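Local coordinates for lipocalin AI-4 (Rhodnius prolixus, PDB 5H9N), which binds cysteinyl leukotrienes such as leukotriene C4 in its lipocalin barrel, probably sequestering these host mediators when the insect takes a blood meal, at residues N24-T28 with G29-L33. The protein carries 1 engineered substitution. Residues are numbered along the deposited sequence; the frame is centred on the assembly and turned at random.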
ATOM      1  N   ASN A  24     -14.122  -2.071  -5.607  1.00 21.06           N
ATOM      2  CA  ASN A  24     -14.221  -2.160  -7.056  1.00 21.45           C
ATOM      3  C   ASN A  24     -13.571  -0.973  -7.754  1.00 22.31           C
ATOM      4  O   ASN A  24     -13.006  -1.117  -8.837  1.00 28.27           O
ATOM      5  CB  ASN A  24     -15.684  -2.278  -7.493  1.00 25.14           C
ATOM      6  CG  ASN A  24     -16.255  -3.663  -7.256  1.00 31.88           C
ATOM      7  OD1 ASN A  24     -15.516  -4.627  -7.050  1.00 34.27           O
ATOM      8  ND2 ASN A  24     -17.579  -3.771  -7.291  1.00 33.15           N
ATOM      9  N   ARG A  25     -13.646   0.200  -7.137  1.00 20.03           N
ATOM     10  CA  ARG A  25     -13.062   1.390  -7.749  1.00 20.00           C
ATOM     11  C   ARG A  25     -11.584   1.528  -7.442  1.00 19.25           C
ATOM     12  O   ARG A  25     -10.859   2.179  -8.181  1.00 21.83           O
ATOM     13  CB  ARG A  25     -13.782   2.654  -7.294  1.00 23.83           C
ATOM     14  CG  ARG A  25     -15.205   2.766  -7.796  1.00 25.60           C
ATOM     15  CD  ARG A  25     -15.692   4.187  -7.626  1.00 27.79           C
ATOM     16  NE  ARG A  25     -14.953   5.091  -8.499  1.00 40.41           N
ATOM     17  CZ  ARG A  25     -14.727   6.371  -8.225  1.00 35.64           C
ATOM     18  NH1 ARG A  25     -15.172   6.890  -7.090  1.00 39.07           N
ATOM     19  NH2 ARG A  25     -14.041   7.120  -9.076  1.00 32.89           N
ATOM     20  N   PHE A  26     -11.135   0.933  -6.345  1.00 18.41           N
ATOM     21  CA  PHE A  26      -9.724   1.016  -6.005  1.00 15.87           C
ATOM     22  C   PHE A  26      -8.887  -0.022  -6.757  1.00 15.10           C
ATOM     23  O   PHE A  26      -7.824   0.296  -7.293  1.00 15.50           O
ATOM     24  CB  PHE A  26      -9.496   0.846  -4.504  1.00 17.90           C
ATOM     25  CG  PHE A  26      -8.041   0.857  -4.147  1.00 13.14           C
ATOM     26  CD1 PHE A  26      -7.340   2.053  -4.126  1.00 15.08           C
ATOM     27  CD2 PHE A  26      -7.348  -0.324  -3.891  1.00 16.33           C
ATOM     28  CE1 PHE A  26      -5.995   2.075  -3.850  1.00 11.58           C
ATOM     29  CE2 PHE A  26      -5.995  -0.303  -3.607  1.00 14.24           C
ATOM     30  CZ  PHE A  26      -5.324   0.898  -3.583  1.00 13.74           C
ATOM     31  N   PHE A  27      -9.353  -1.265  -6.775  1.00 17.78           N
ATOM     32  CA  PHE A  27      -8.589  -2.350  -7.384  1.00 17.48           C
ATOM     33  C   PHE A  27      -8.864  -2.452  -8.877  1.00 19.87           C
ATOM     34  O   PHE A  27      -9.267  -3.502  -9.385  1.00 20.76           O
ATOM     35  CB  PHE A  27      -8.892  -3.676  -6.681  1.00 20.61           C
ATOM     36  CG  PHE A  27      -8.394  -3.734  -5.263  1.00 17.47           C
ATOM     37  CD1 PHE A  27      -7.040  -3.866  -4.994  1.00 18.87           C
ATOM     38  CD2 PHE A  27      -9.276  -3.646  -4.196  1.00 21.94           C
ATOM     39  CE1 PHE A  27      -6.578  -3.919  -3.692  1.00 18.94           C
ATOM     40  CE2 PHE A  27      -8.824  -3.701  -2.892  1.00 20.59           C
ATOM     41  CZ  PHE A  27      -7.475  -3.835  -2.635  1.00 19.40           C
ATOM     42  N   THR A  28      -8.666  -1.339  -9.572  1.00 18.57           N
ATOM     43  CA  THR A  28      -8.768  -1.298 -11.021  1.00 18.39           C
ATOM     44  C   THR A  28      -7.702  -0.339 -11.532  1.00 16.86           C
ATOM     45  O   THR A  28      -7.350   0.619 -10.843  1.00 19.02           O
ATOM     46  CB  THR A  28     -10.171  -0.861 -11.486  1.00 24.09           C
ATOM     47  OG1 THR A  28     -10.286  -1.042 -12.901  1.00 28.92           O
ATOM     48  CG2 THR A  28     -10.433   0.596 -11.139  1.00 26.54           C
ATOM     49  N   GLY A  29      -7.163  -0.622 -12.710  1.00 16.49           N
ATOM     50  CA  GLY A  29      -6.145   0.233 -13.301  1.00 15.27           C
ATOM     51  C   GLY A  29      -4.769   0.115 -12.665  1.00 15.02           C
ATOM     52  O   GLY A  29      -4.468  -0.850 -11.967  1.00 15.77           O
ATOM     53  N   ASP A  30      -3.926   1.108 -12.938  1.00 14.74           N
ATOM     54  CA  ASP A  30      -2.554   1.177 -12.436  1.00 11.98           C
ATOM     55  C   ASP A  30      -2.431   2.208 -11.337  1.00 12.82           C
ATOM     56  O   ASP A  30      -3.071   3.263 -11.394  1.00 12.84           O
ATOM     57  CB  ASP A  30      -1.583   1.552 -13.554  1.00 14.73           C
ATOM     58  CG  ASP A  30      -1.459   0.486 -14.615  1.00 16.12           C
ATOM     59  OD1 ASP A  30      -1.733  -0.685 -14.309  1.00 18.94           O
ATOM     60  OD2 ASP A  30      -1.069   0.821 -15.754  1.00 17.19           O
ATOM     61  N   TRP A  31      -1.578   1.911 -10.367  1.00 10.83           N
ATOM     62  CA  TRP A  31      -1.244   2.851  -9.305  1.00  9.94           C
ATOM     63  C   TRP A  31       0.285   2.969  -9.214  1.00 10.54           C
ATOM     64  O   TRP A  31       0.955   1.946  -9.071  1.00 11.91           O
ATOM     65  CB  TRP A  31      -1.777   2.372  -7.962  1.00 10.71           C
ATOM     66  CG  TRP A  31      -3.255   2.515  -7.718  1.00 10.25           C
ATOM     67  CD1 TRP A  31      -4.187   1.519  -7.721  1.00 11.62           C
ATOM     68  CD2 TRP A  31      -3.952   3.721  -7.393  1.00  9.99           C
ATOM     69  NE1 TRP A  31      -5.430   2.031  -7.413  1.00 12.32           N
ATOM     70  CE2 TRP A  31      -5.309   3.381  -7.207  1.00 11.44           C
ATOM     71  CE3 TRP A  31      -3.554   5.057  -7.234  1.00 10.66           C
ATOM     72  CZ2 TRP A  31      -6.274   4.334  -6.881  1.00 12.86           C
ATOM     73  CZ3 TRP A  31      -4.509   5.993  -6.910  1.00 10.60           C
ATOM     74  CH2 TRP A  31      -5.849   5.630  -6.721  1.00 10.75           C
ATOM     75  N   TYR A  32       0.830   4.187  -9.237  1.00  8.55           N
ATOM     76  CA  TYR A  32       2.267   4.410  -9.060  1.00  7.49           C
ATOM     77  C   TYR A  32       2.547   4.738  -7.613  1.00  8.02           C
ATOM     78  O   TYR A  32       1.879   5.588  -7.026  1.00  7.46           O
ATOM     79  CB  TYR A  32       2.758   5.550  -9.962  1.00  9.39           C
ATOM     80  CG  TYR A  32       2.612   5.250 -11.427  1.00  9.60           C
ATOM     81  CD1 TYR A  32       1.408   5.486 -12.079  1.00 12.99           C
ATOM     82  CD2 TYR A  32       3.664   4.705 -12.158  1.00 11.73           C
ATOM     83  CE1 TYR A  32       1.252   5.193 -13.423  1.00 15.98           C
ATOM     84  CE2 TYR A  32       3.520   4.415 -13.507  1.00 11.63           C
ATOM     85  CZ  TYR A  32       2.311   4.661 -14.122  1.00 12.78           C
ATOM     86  OH  TYR A  32       2.135   4.378 -15.459  1.00 17.44           O
ATOM     87  N   LEU A  33       3.552   4.082  -7.035  1.00  7.46           N
ATOM     88  CA  LEU A  33       3.952   4.365  -5.670  1.00  7.39           C
ATOM     89  C   LEU A  33       4.901   5.565  -5.692  1.00  7.23           C
ATOM     90  O   LEU A  33       6.092   5.423  -5.996  1.00  8.00           O
ATOM     91  CB  LEU A  33       4.607   3.122  -5.051  1.00  7.47           C
ATOM     92  CG  LEU A  33       5.153   3.263  -3.628  1.00  8.02           C
ATOM     93  CD1 LEU A  33       4.153   3.938  -2.713  1.00  9.27           C
ATOM     94  CD2 LEU A  33       5.564   1.895  -3.068  1.00 10.55           C
TER
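Phe26, last residue of the short N-terminal helix, meets Trp31 of the first barrel strand at the Gly-Xxx-Trp motif of the lipocalin fold, here Gly29-Asp30-Trp31. With CG anti to the backbone N (chi1 177°), the Phe26 ring lies over one face of the indole as an offset stack on its five-membered ring, the centroids 4.6 Å apart and the planes 26° from parallel. The CD1-CE1 side of the ring does the touching: CE1 of Phe26 stands 3.7 Å from CE2 of Trp31, and CD1 of Phe26 is equally far from CZ2 of Trp31. Phe26 O accepts a nearly straight bond (173°) from Trp31 NE1 at 3.0 Å and lies in the indole plane. The bound leukotriene C4 touches both residues, and the stacked pair is part of the pocket wall. Phe27 is the centre of an inverse gamma turn, closed by a weak bond from Thr28 N to Phe26 O, and CD2 of Phe26 sits over the centre of the Phe27 ring. Thr28 then carries the chain into the strand; Arg128 makes a cation-pi contact with Trp31, and its NH1 donates to both Asp30 O and Thr28 O.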